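PDB 3SQR: laccase from Botrytis aclada, which catalyses the oxidation of phenolic compounds such as hydroquinone by dioxygen, which is reduced to water at copper sites, and probably serves in lignin degradation and detoxification. Local coordinates for residues S122-G127 and E135-P140; H126-L131 and G163-H168; H466-D471 and S521-C526; D471-A476 and P496-V501. All coordinates share one frame; numbering follows the deposited sequence.

In the fold
Contacts 1 and 2 lie in the first multicopper oxidase domain, contacts 3 and 4 in the third, and the two halves face each other across the copper cluster. Contacts 1 and 2 share His126, a ligand of the copper of chain F; contact 3 supplies ligands to the copper of chain E, 4.6 Å from the copper of chain F. Second-shell carboxylates tie the domains together: Asp137 OD2 of contact 1 reaches His468 ND1 of contact 3 at 2.8 Å, and Asp500 OD1 of contact 4 reaches His126 NE2 at 2.8 Å. Contact 4 joins contact 3 through Asp471 and lies farthest from contact 1, their centres about 20 Å apart.

Contact 1. Residues S122-G127 and E135-P140; sequences SIHWHG and EYDGVP. With CU (copper (II) ion), chain F.
His124 lies alongside Asp137, both side chains pointing the same way, with the imidazole almost perpendicular (87°) to the carboxylate. With CG anti to the backbone N (chi1 170°), the ring turns its ND1 edge to the loop and gives a hydrogen bond of 2.7 Å from His124 ND1 to Asp137 O, the acceptor lying in the ring plane. The carboxylate of Asp137 stands beside the same edge, OD1 3.2 Å from His124 CE1, while its OD2 accepts a bond from ND1 of His468. A water lies between the two segments, 2.6 Å from Asp137 OD1 and 2.8 Å from Trp125 O. His124-Trp125-His126, the first His-X-His copper-binding motif of the multicopper oxidases, begins on edge strand 123-125 of the first cupredoxin domain, and His124 is probably a type 2 copper ligand; with ND1 taken up by the loop, NE2 is the nitrogen left to face the cluster. Farther along, Gly138 lies so close that its CA is 3.1 Å from Ile123 O, where a CB would clash. Ser122 OG donates to Gly138 O at 2.7 Å, coming from above the carbonyl plane, and the ring of Pro140 lies against Ser122 CB, with CD 3.6 Å from Ser122 OG.

Contact 2. Residues H126-L131 and G163-H168; sequences HGIRQL and GTTWYH. With CU (copper (II) ion), chain F.
His126 meets strand 163-169 with both backbone and ring. Its N donates to Trp166 O at 2.9 Å, extending the pairing of strand 123-125 with this strand. Its CB rests over the face of the Trp166 five-membered ring, 3.9 Å from the centroid, and the imidazole follows as an offset stack, the planes only 23° apart and Trp166 NE1 3.4 Å from His126 CG. Trp166 reaches this place because its CG sits between the backbone N and the carbonyl carbon (chi1 58°), which brings the indole round to the His126 side. ND1 of His126 binds the copper of chain F at 2.0 Å. Across the metal, His168 NE2 binds at 2.0 Å as well; the two imidazoles meet rim to rim, planes at 46°. The first domain thus gives two of the three nitrogens of this type 3 copper and the third domain, through His527, the last, as expected for the interdomain cluster of a multicopper oxidase. The carbonyl of His126 accepts from Thr165 OG1; the modelled 2.5 Å is very short, so its exact length is doubtful. Gly127, with positive phi, then turns the chain away from the strand. Ile128 makes a last apolar touch, its CD1 4.2 Å from Thr165 CG2. The imidazole of His126 is therefore fixed from several directions: copper on ND1, the indole over one face, and a hydrogen bond from NE2 to Asp500 OD1, a second-shell carboxylate that probably polarises the ring toward the metal.

Contact 3. Residues H466-D471 and S521-C526; sequences HLHGHD and SWLLHC. With CU (copper (II) ion), chain E; CU (copper (II) ion), chain D.
His466 N donates to His525 O in an almost straight bond, 2.8 Å long with 176° at the hydrogen, and His525 N returns one to His466 O. These make the hydrogen-bonded pair of an antiparallel ladder; Leu467 and Leu524 form the next, non-hydrogen-bonded pair, and His468 N closes on Leu523 O. The imidazoles of His466 and His525 leave the same face of the sheet side by side, pointing the same way. His525 CG lies between its backbone N and carbonyl carbon (chi1 65°), which swings the ring toward the opposite segment. There His525 NE2 binds the copper of chain E at 2.0 Å, and His468 NE2 binds it at 2.0 Å from the other segment, the two rings rim to rim. Water 2, 2.1 Å from that copper, is hydrogen-bonded to His466 ND1, which itself stands 2.8 Å from the metal, and His170 adds another ligand. His466-Leu467-His468 is a His-X-His motif of the third cupredoxin domain, and His525-Cys526-His527 is the His-Cys-His link that in this family carries electrons from the type 1 copper to the trinuclear cluster: Cys526 SG binds the copper of chain D at 2.2 Å. Leu523 CB covers one face of the His468 ring. Farther along the segment, after His468, Gly469 CA sits over the six-membered ring of Trp522, 3.6 Å from its centroid, while His470 sets its edge against the five-membered ring in a T-shaped pair at 86°, its NE2 bonded to Glu542.

Contact 4. Residues D471-A476 and P496-V501; sequences DFFIVA and PPRRDV
Ile474 and Pro497 meet at the apolar centre, their side chains crossing at about a right angle with Ile474 CD1 4.0 Å from Pro497 CB; the same methyl also touches the Arg499 aliphatic chain. Next to them Pro496 CG packs 3.7 Å from Phe473 CB, near the plane of the phenyl ring at its edge. A face of that ring takes Arg498 CD, 3.8 Å from the centroid, the arginine lying alongside before its chain bends at chi3 (76°) and carries the guanidinium on to Leu380 O and Tyr59. On the other side of the sheet Phe472 folds under the neighbouring backbone, with Arg499 O 3.5 Å above the centre of its ring. Phe472 and Arg499 exchange backbone bonds as an antiparallel pair, and Ile474 N adds one to Pro497 O at 2.8 Å, holding 498-499 as the edge strand of a sheet in the third cupredoxin domain. Ile474 then centres an inverse gamma turn. At the polar edge Asp471 OD2 is hydrogen-bonded to Tyr59 OH, the hydroxyl that also meets Arg498 NE, while Asp471 OD1 and Asp500 OD2 come within 4.1 Å of each other. Water 3 donates to both, 2.8 Å from Asp471 OD1 and 2.6 Å from Asp500 OD2. This shared water and Arg310, in a salt bridge with Asp500 OD2, probably offset the repulsion between the two carboxylates.

Contact 1. Residues S122-G127 and E135-P140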
# COMPACT_ATOMS: atom_id res chain seq x y z
N SER A 122 3.33 -2.45 -14.53
CA SER A 122 4.35 -1.63 -13.96
C SER A 122 4.26 -1.92 -12.49
O SER A 122 3.18 -1.77 -11.95
CB SER A 122 3.99 -0.17 -14.12
OG SER A 122 5.09 0.59 -13.70
N ILE A 123 5.36 -2.30 -11.86
CA ILE A 123 5.30 -2.84 -10.50
C ILE A 123 5.95 -1.89 -9.56
O ILE A 123 7.13 -1.54 -9.74
CB ILE A 123 6.01 -4.18 -10.40
CG1 ILE A 123 5.53 -5.12 -11.47
CG2 ILE A 123 5.81 -4.83 -8.94
CD1 ILE A 123 4.05 -5.32 -11.65
N HIS A 124 5.19 -1.50 -8.54
CA HIS A 124 5.60 -0.61 -7.49
C HIS A 124 5.90 -1.41 -6.18
O HIS A 124 5.25 -2.35 -5.83
CB HIS A 124 4.54 0.45 -7.24
CG HIS A 124 4.77 1.27 -6.02
ND1 HIS A 124 5.85 2.13 -5.90
CD2 HIS A 124 4.04 1.43 -4.89
CE1 HIS A 124 5.82 2.70 -4.71
NE2 HIS A 124 4.71 2.32 -4.08
N TRP A 125 6.91 -0.95 -5.50
CA TRP A 125 7.44 -1.59 -4.27
C TRP A 125 7.00 -0.62 -3.18
O TRP A 125 7.57 0.46 -3.01
CB TRP A 125 8.97 -1.77 -4.41
CG TRP A 125 9.31 -2.19 -5.81
CD1 TRP A 125 9.65 -1.36 -6.87
CD2 TRP A 125 9.22 -3.50 -6.35
NE1 TRP A 125 9.77 -2.10 -8.00
CE2 TRP A 125 9.46 -3.40 -7.73
CE3 TRP A 125 8.85 -4.76 -5.82
CZ2 TRP A 125 9.37 -4.46 -8.56
CZ3 TRP A 125 8.75 -5.84 -6.67
CH2 TRP A 125 9.04 -5.70 -8.04
N HIS A 126 5.89 -0.98 -2.51
CA HIS A 126 5.18 -0.02 -1.72
C HIS A 126 6.01 0.47 -0.54
O HIS A 126 6.44 -0.26 0.31
CB HIS A 126 3.77 -0.50 -1.36
CG HIS A 126 3.00 0.53 -0.64
ND1 HIS A 126 1.80 1.00 -1.10
CD2 HIS A 126 3.23 1.13 0.54
CE1 HIS A 126 1.34 1.88 -0.24
NE2 HIS A 126 2.20 2.01 0.75
N GLY A 127 6.10 1.79 -0.45
CA GLY A 127 6.76 2.45 0.64
C GLY A 127 8.27 2.42 0.54
O GLY A 127 8.95 2.96 1.41
N GLU A 135 13.77 5.49 -11.07
CA GLU A 135 13.30 4.87 -12.26
C GLU A 135 12.78 3.43 -12.05
O GLU A 135 12.26 2.81 -12.93
CB GLU A 135 14.38 4.90 -13.33
CG GLU A 135 15.51 4.01 -13.09
CD GLU A 135 16.60 4.51 -12.07
OE1 GLU A 135 16.47 5.62 -11.44
OE2 GLU A 135 17.61 3.78 -11.98
N TYR A 136 12.86 2.96 -10.81
CA TYR A 136 12.39 1.65 -10.48
C TYR A 136 11.25 1.72 -9.45
O TYR A 136 10.84 0.68 -8.91
CB TYR A 136 13.54 0.79 -9.99
CG TYR A 136 14.57 0.57 -11.11
CD1 TYR A 136 14.16 0.04 -12.34
CD2 TYR A 136 15.88 0.98 -10.95
CE1 TYR A 136 15.04 -0.15 -13.36
CE2 TYR A 136 16.80 0.77 -11.97
CZ TYR A 136 16.36 0.24 -13.18
OH TYR A 136 17.25 0.06 -14.24
N ASP A 137 10.68 2.91 -9.26
CA ASP A 137 9.52 3.06 -8.41
C ASP A 137 8.24 2.39 -8.92
O ASP A 137 7.32 2.09 -8.16
CB ASP A 137 9.28 4.53 -8.10
CG ASP A 137 8.32 4.76 -6.99
OD1 ASP A 137 8.45 4.07 -5.92
OD2 ASP A 137 7.45 5.64 -7.13
N GLY A 138 8.19 2.16 -10.23
CA GLY A 138 7.12 1.40 -10.86
C GLY A 138 5.81 2.11 -11.04
O GLY A 138 4.80 1.46 -11.20
N VAL A 139 5.82 3.45 -11.23
CA VAL A 139 4.60 4.16 -11.47
C VAL A 139 4.56 4.45 -12.97
O VAL A 139 5.32 5.30 -13.39
CB VAL A 139 4.50 5.46 -10.76
CG1 VAL A 139 3.17 6.15 -11.01
CG2 VAL A 139 4.64 5.17 -9.17
N PRO A 140 3.64 3.83 -13.67
CA PRO A 140 3.57 4.07 -15.12
C PRO A 140 3.05 5.46 -15.36
O PRO A 140 2.10 5.90 -14.68
CB PRO A 140 2.61 2.99 -15.59
CG PRO A 140 1.69 2.77 -14.45
CD PRO A 140 2.48 3.06 -13.20
CU CU F . 0.71 0.78 -2.72
O HOH W 1 8.86 1.56 -5.18

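Contact 2. Residues H126-L131 and G163-H168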
# COMPACT_ATOMS: atom_id res chain seq x y z
N HIS A 126 5.89 -0.98 -2.51
CA HIS A 126 5.18 -0.02 -1.72
C HIS A 126 6.01 0.47 -0.54
O HIS A 126 6.44 -0.26 0.31
CB HIS A 126 3.77 -0.50 -1.36
CG HIS A 126 3.00 0.53 -0.64
ND1 HIS A 126 1.80 1.00 -1.10
CD2 HIS A 126 3.23 1.13 0.54
CE1 HIS A 126 1.34 1.88 -0.24
NE2 HIS A 126 2.20 2.01 0.75
N GLY A 127 6.10 1.79 -0.45
CA GLY A 127 6.76 2.45 0.64
C GLY A 127 8.27 2.42 0.54
O GLY A 127 8.95 2.96 1.41
N ILE A 128 8.79 1.84 -0.53
CA ILE A 128 10.21 1.74 -0.71
C ILE A 128 10.71 3.10 -1.17
O ILE A 128 10.27 3.59 -2.17
CB ILE A 128 10.62 0.59 -1.68
CG1 ILE A 128 10.19 -0.78 -1.07
CG2 ILE A 128 12.14 0.53 -1.86
CD1 ILE A 128 10.81 -1.14 0.33
N ARG A 129 11.73 3.59 -0.50
CA ARG A 129 12.13 4.98 -0.68
C ARG A 129 12.66 5.27 -2.08
O ARG A 129 12.45 6.35 -2.59
CB ARG A 129 13.19 5.27 0.35
CG ARG A 129 13.53 6.68 0.46
CD ARG A 129 14.69 6.83 1.40
NE ARG A 129 14.97 8.24 1.70
CZ ARG A 129 15.95 8.61 2.53
NH1 ARG A 129 16.73 7.71 3.05
NH2 ARG A 129 16.12 9.88 2.86
N GLN A 130 13.36 4.29 -2.68
CA GLN A 130 14.00 4.41 -3.97
C GLN A 130 14.93 5.61 -4.06
O GLN A 130 15.02 6.22 -5.11
CB GLN A 130 12.94 4.53 -5.08
CG GLN A 130 11.93 3.34 -5.11
CD GLN A 130 12.54 2.05 -5.58
OE1 GLN A 130 13.72 1.98 -5.91
NE2 GLN A 130 11.72 1.00 -5.61
N LEU A 131 15.65 5.87 -3.01
CA LEU A 131 16.74 6.89 -3.04
C LEU A 131 17.76 6.54 -4.11
O LEU A 131 18.40 5.48 -4.09
CB LEU A 131 17.34 7.01 -1.66
CG LEU A 131 18.45 8.03 -1.44
CD1 LEU A 131 17.96 9.36 -1.81
CD2 LEU A 131 18.90 7.96 0.06
N GLY A 163 11.00 -3.91 7.60
CA GLY A 163 9.66 -4.13 8.09
C GLY A 163 8.79 -4.79 7.01
O GLY A 163 9.25 -5.58 6.20
N THR A 164 7.52 -4.49 7.11
CA THR A 164 6.49 -5.08 6.29
C THR A 164 5.99 -4.14 5.22
O THR A 164 5.51 -3.04 5.48
CB THR A 164 5.27 -5.41 7.18
OG1 THR A 164 5.70 -6.29 8.24
CG2 THR A 164 4.17 -6.06 6.39
N THR A 165 6.04 -4.65 4.02
CA THR A 165 5.35 -3.96 2.95
C THR A 165 4.92 -4.97 1.91
O THR A 165 4.82 -6.18 2.18
CB THR A 165 6.14 -2.74 2.40
OG1 THR A 165 5.22 -1.95 1.65
CG2 THR A 165 7.37 -3.17 1.55
N TRP A 166 4.61 -4.45 0.73
CA TRP A 166 4.03 -5.26 -0.31
C TRP A 166 4.47 -4.64 -1.62
O TRP A 166 4.88 -3.50 -1.64
CB TRP A 166 2.52 -5.33 -0.19
CG TRP A 166 1.72 -4.03 -0.21
CD1 TRP A 166 1.92 -2.90 0.57
CD2 TRP A 166 0.55 -3.78 -0.98
NE1 TRP A 166 0.90 -1.99 0.33
CE2 TRP A 166 0.08 -2.49 -0.63
CE3 TRP A 166 -0.15 -4.50 -1.93
CZ2 TRP A 166 -1.04 -1.91 -1.27
CZ3 TRP A 166 -1.27 -3.97 -2.54
CH2 TRP A 166 -1.72 -2.67 -2.22
N TYR A 167 4.39 -5.43 -2.67
CA TYR A 167 4.65 -4.90 -4.02
C TYR A 167 3.38 -5.12 -4.79
O TYR A 167 2.66 -6.11 -4.56
CB TYR A 167 5.85 -5.56 -4.68
CG TYR A 167 5.73 -7.03 -4.90
CD1 TYR A 167 5.95 -7.93 -3.91
CD2 TYR A 167 5.44 -7.54 -6.17
CE1 TYR A 167 5.86 -9.32 -4.14
CE2 TYR A 167 5.35 -8.90 -6.41
CZ TYR A 167 5.54 -9.79 -5.38
OH TYR A 167 5.42 -11.10 -5.63
N HIS A 168 3.11 -4.26 -5.78
CA HIS A 168 1.88 -4.43 -6.49
C HIS A 168 1.94 -3.71 -7.79
O HIS A 168 2.68 -2.78 -7.94
CB HIS A 168 0.68 -3.95 -5.71
CG HIS A 168 0.73 -2.51 -5.27
ND1 HIS A 168 0.30 -1.46 -6.06
CD2 HIS A 168 1.04 -1.97 -4.07
CE1 HIS A 168 0.42 -0.33 -5.38
NE2 HIS A 168 0.84 -0.62 -4.15
CU CU F . 0.71 0.78 -2.72

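Contact 3. Residues H466-D471 and S521-C526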
# COMPACT_ATOMS: atom_id res chain seq x y z
N HIS A 466 -1.26 7.87 -0.09
CA HIS A 466 0.05 7.26 -0.17
C HIS A 466 0.98 8.25 -0.86
O HIS A 466 0.65 8.76 -1.95
CB HIS A 466 -0.04 6.00 -1.02
CG HIS A 466 1.29 5.38 -1.29
ND1 HIS A 466 1.58 4.69 -2.46
CD2 HIS A 466 2.37 5.27 -0.50
CE1 HIS A 466 2.83 4.27 -2.39
NE2 HIS A 466 3.32 4.60 -1.21
N LEU A 467 2.13 8.48 -0.26
CA LEU A 467 3.20 9.28 -0.86
C LEU A 467 4.36 8.38 -1.26
O LEU A 467 4.84 7.63 -0.46
CB LEU A 467 3.75 10.29 0.15
CG LEU A 467 4.99 11.12 -0.31
CD1 LEU A 467 4.72 11.93 -1.56
CD2 LEU A 467 5.46 12.12 0.76
N HIS A 468 4.83 8.48 -2.50
CA HIS A 468 5.95 7.71 -2.98
C HIS A 468 7.27 8.44 -2.62
O HIS A 468 7.29 9.67 -2.45
CB HIS A 468 5.82 7.56 -4.50
CG HIS A 468 4.76 6.63 -4.94
ND1 HIS A 468 5.02 5.57 -5.80
CD2 HIS A 468 3.45 6.56 -4.64
CE1 HIS A 468 3.90 4.89 -5.97
NE2 HIS A 468 2.94 5.48 -5.30
N GLY A 469 8.33 7.71 -2.60
CA GLY A 469 9.70 8.26 -2.40
C GLY A 469 10.06 8.81 -1.03
O GLY A 469 11.17 9.22 -0.80
N HIS A 470 9.13 8.77 -0.09
CA HIS A 470 9.29 9.35 1.23
C HIS A 470 8.43 8.68 2.25
O HIS A 470 7.26 8.37 1.96
CB HIS A 470 8.86 10.81 1.31
CG HIS A 470 9.57 11.70 0.36
ND1 HIS A 470 10.67 12.41 0.74
CD2 HIS A 470 9.39 11.95 -0.96
CE1 HIS A 470 11.13 13.10 -0.28
NE2 HIS A 470 10.38 12.84 -1.33
N ASP A 471 8.97 8.58 3.45
CA ASP A 471 8.09 8.54 4.61
C ASP A 471 7.71 9.96 4.97
O ASP A 471 8.56 10.84 4.91
CB ASP A 471 8.75 7.98 5.83
CG ASP A 471 8.98 6.48 5.77
OD1 ASP A 471 8.38 5.78 4.96
OD2 ASP A 471 9.74 6.03 6.58
N SER A 521 10.39 12.16 -9.14
CA SER A 521 9.04 12.47 -9.44
C SER A 521 8.21 11.48 -8.67
O SER A 521 8.16 10.30 -9.03
CB SER A 521 8.82 12.32 -10.92
OG SER A 521 9.25 11.04 -11.35
N TRP A 522 7.54 12.01 -7.66
CA TRP A 522 6.88 11.19 -6.64
C TRP A 522 5.38 11.35 -6.63
O TRP A 522 4.85 12.40 -6.34
CB TRP A 522 7.49 11.54 -5.29
CG TRP A 522 8.94 11.40 -5.29
CD1 TRP A 522 9.88 12.37 -5.05
CD2 TRP A 522 9.68 10.22 -5.58
NE1 TRP A 522 11.10 11.89 -5.16
CE2 TRP A 522 11.05 10.56 -5.45
CE3 TRP A 522 9.34 8.90 -5.82
CZ2 TRP A 522 12.06 9.64 -5.60
CZ3 TRP A 522 10.37 7.97 -5.99
CH2 TRP A 522 11.72 8.36 -5.90
N LEU A 523 4.71 10.28 -6.94
CA LEU A 523 3.26 10.24 -6.96
C LEU A 523 2.69 10.33 -5.53
O LEU A 523 3.27 9.77 -4.58
CB LEU A 523 2.79 8.96 -7.63
CG LEU A 523 1.27 8.85 -7.87
CD1 LEU A 523 0.85 9.93 -8.94
CD2 LEU A 523 0.90 7.47 -8.33
N LEU A 524 1.60 11.05 -5.37
CA LEU A 524 0.84 11.02 -4.13
C LEU A 524 -0.61 10.82 -4.56
O LEU A 524 -1.07 11.47 -5.48
CB LEU A 524 0.98 12.32 -3.36
CG LEU A 524 0.04 12.43 -2.14
CD1 LEU A 524 0.73 13.17 -1.01
CD2 LEU A 524 -1.31 13.08 -2.57
N HIS A 525 -1.29 9.88 -3.95
CA HIS A 525 -2.60 9.54 -4.39
C HIS A 525 -3.39 8.83 -3.34
O HIS A 525 -2.81 8.28 -2.40
CB HIS A 525 -2.52 8.64 -5.62
CG HIS A 525 -1.90 7.32 -5.36
ND1 HIS A 525 -2.64 6.16 -5.23
CD2 HIS A 525 -0.61 6.97 -5.18
CE1 HIS A 525 -1.82 5.15 -5.03
NE2 HIS A 525 -0.58 5.62 -4.96
N CYS A 526 -4.71 8.90 -3.49
CA CYS A 526 -5.59 8.02 -2.73
C CYS A 526 -5.36 6.58 -3.21
O CYS A 526 -5.28 6.32 -4.44
CB CYS A 526 -7.05 8.40 -2.97
SG CYS A 526 -8.09 7.33 -2.04
CU CU E . 1.13 4.63 -5.20
CU CU D . -10.14 8.22 -2.08
O HOH W 2 0.62 2.73 -4.50

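Contact 4. Residues D471-A476 and P496-V501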
# COMPACT_ATOMS: atom_id res chain seq x y z
N ASP A 471 8.97 8.58 3.45
CA ASP A 471 8.09 8.54 4.61
C ASP A 471 7.71 9.96 4.97
O ASP A 471 8.56 10.84 4.91
CB ASP A 471 8.75 7.98 5.83
CG ASP A 471 8.98 6.48 5.77
OD1 ASP A 471 8.38 5.78 4.96
OD2 ASP A 471 9.74 6.03 6.58
N PHE A 472 6.44 10.18 5.28
CA PHE A 472 6.01 11.51 5.71
C PHE A 472 5.74 11.55 7.19
O PHE A 472 5.59 10.51 7.82
CB PHE A 472 4.85 12.02 4.90
CG PHE A 472 3.66 11.12 4.91
CD1 PHE A 472 2.97 10.83 6.08
CD2 PHE A 472 3.23 10.55 3.74
CE1 PHE A 472 1.87 9.99 6.03
CE2 PHE A 472 2.11 9.73 3.69
CZ PHE A 472 1.46 9.44 4.82
N PHE A 473 5.64 12.78 7.70
CA PHE A 473 5.34 13.01 9.10
C PHE A 473 3.94 13.55 9.16
O PHE A 473 3.60 14.50 8.42
CB PHE A 473 6.31 14.09 9.60
CG PHE A 473 7.73 13.66 9.67
CD1 PHE A 473 8.51 13.41 8.56
CD2 PHE A 473 8.34 13.50 10.91
CE1 PHE A 473 9.87 13.05 8.70
CE2 PHE A 473 9.66 13.17 11.02
CZ PHE A 473 10.40 12.92 9.96
N ILE A 474 3.08 12.92 9.95
CA ILE A 474 1.71 13.37 10.06
C ILE A 474 1.67 14.52 11.07
O ILE A 474 1.55 14.29 12.27
CB ILE A 474 0.82 12.26 10.49
CG1 ILE A 474 0.96 11.04 9.56
CG2 ILE A 474 -0.63 12.77 10.58
CD1 ILE A 474 -0.09 9.91 9.89
N VAL A 475 1.85 15.72 10.57
CA VAL A 475 1.86 16.90 11.46
C VAL A 475 0.43 17.29 11.92
O VAL A 475 0.23 17.89 12.98
CB VAL A 475 2.68 18.03 10.92
CG1 VAL A 475 4.17 17.46 10.65
CG2 VAL A 475 2.09 18.73 9.71
N ALA A 476 -0.56 16.86 11.16
CA ALA A 476 -1.97 17.06 11.51
C ALA A 476 -2.82 16.08 10.70
O ALA A 476 -2.64 15.90 9.50
CB ALA A 476 -2.41 18.49 11.19
N PRO A 496 6.11 13.41 15.21
CA PRO A 496 4.75 12.99 14.94
C PRO A 496 4.75 11.60 14.27
O PRO A 496 5.80 11.06 13.98
CB PRO A 496 4.25 14.03 13.99
CG PRO A 496 5.47 14.41 13.24
CD PRO A 496 6.56 14.39 14.22
N PRO A 497 3.57 10.99 14.11
CA PRO A 497 3.60 9.73 13.36
C PRO A 497 4.31 9.86 12.02
O PRO A 497 4.32 10.91 11.39
CB PRO A 497 2.13 9.38 13.15
CG PRO A 497 1.39 10.26 14.18
CD PRO A 497 2.22 11.45 14.38
N ARG A 498 4.91 8.77 11.59
CA ARG A 498 5.73 8.79 10.39
C ARG A 498 5.51 7.47 9.70
O ARG A 498 5.66 6.41 10.33
CB ARG A 498 7.20 8.99 10.77
CG ARG A 498 8.19 9.16 9.63
CD ARG A 498 9.56 9.54 10.15
NE ARG A 498 10.31 8.45 10.74
CZ ARG A 498 10.71 8.37 12.01
NH1 ARG A 498 10.39 9.31 12.86
NH2 ARG A 498 11.43 7.36 12.44
N ARG A 499 5.13 7.55 8.42
CA ARG A 499 4.73 6.40 7.70
C ARG A 499 4.57 6.77 6.24
O ARG A 499 5.03 7.84 5.80
CB ARG A 499 3.42 5.84 8.30
CG ARG A 499 2.16 6.69 8.04
CD ARG A 499 0.90 6.16 8.74
NE ARG A 499 0.73 4.71 8.52
CZ ARG A 499 0.00 3.91 9.30
NH1 ARG A 499 -0.60 4.36 10.37
NH2 ARG A 499 -0.02 2.60 9.04
N ASP A 500 3.99 5.90 5.42
CA ASP A 500 3.80 6.27 3.99
C ASP A 500 2.39 6.24 3.43
O ASP A 500 2.15 6.73 2.33
CB ASP A 500 4.75 5.41 3.11
CG ASP A 500 4.49 3.92 3.20
OD1 ASP A 500 3.38 3.53 2.79
OD2 ASP A 500 5.40 3.18 3.71
N VAL A 501 1.43 5.78 4.24
CA VAL A 501 0.00 5.87 3.87
C VAL A 501 -0.76 6.42 5.07
O VAL A 501 -0.62 5.92 6.19
CB VAL A 501 -0.64 4.54 3.44
CG1 VAL A 501 -2.10 4.72 3.19
CG2 VAL A 501 0.01 3.97 2.21
O HOH W 3 6.79 3.63 5.91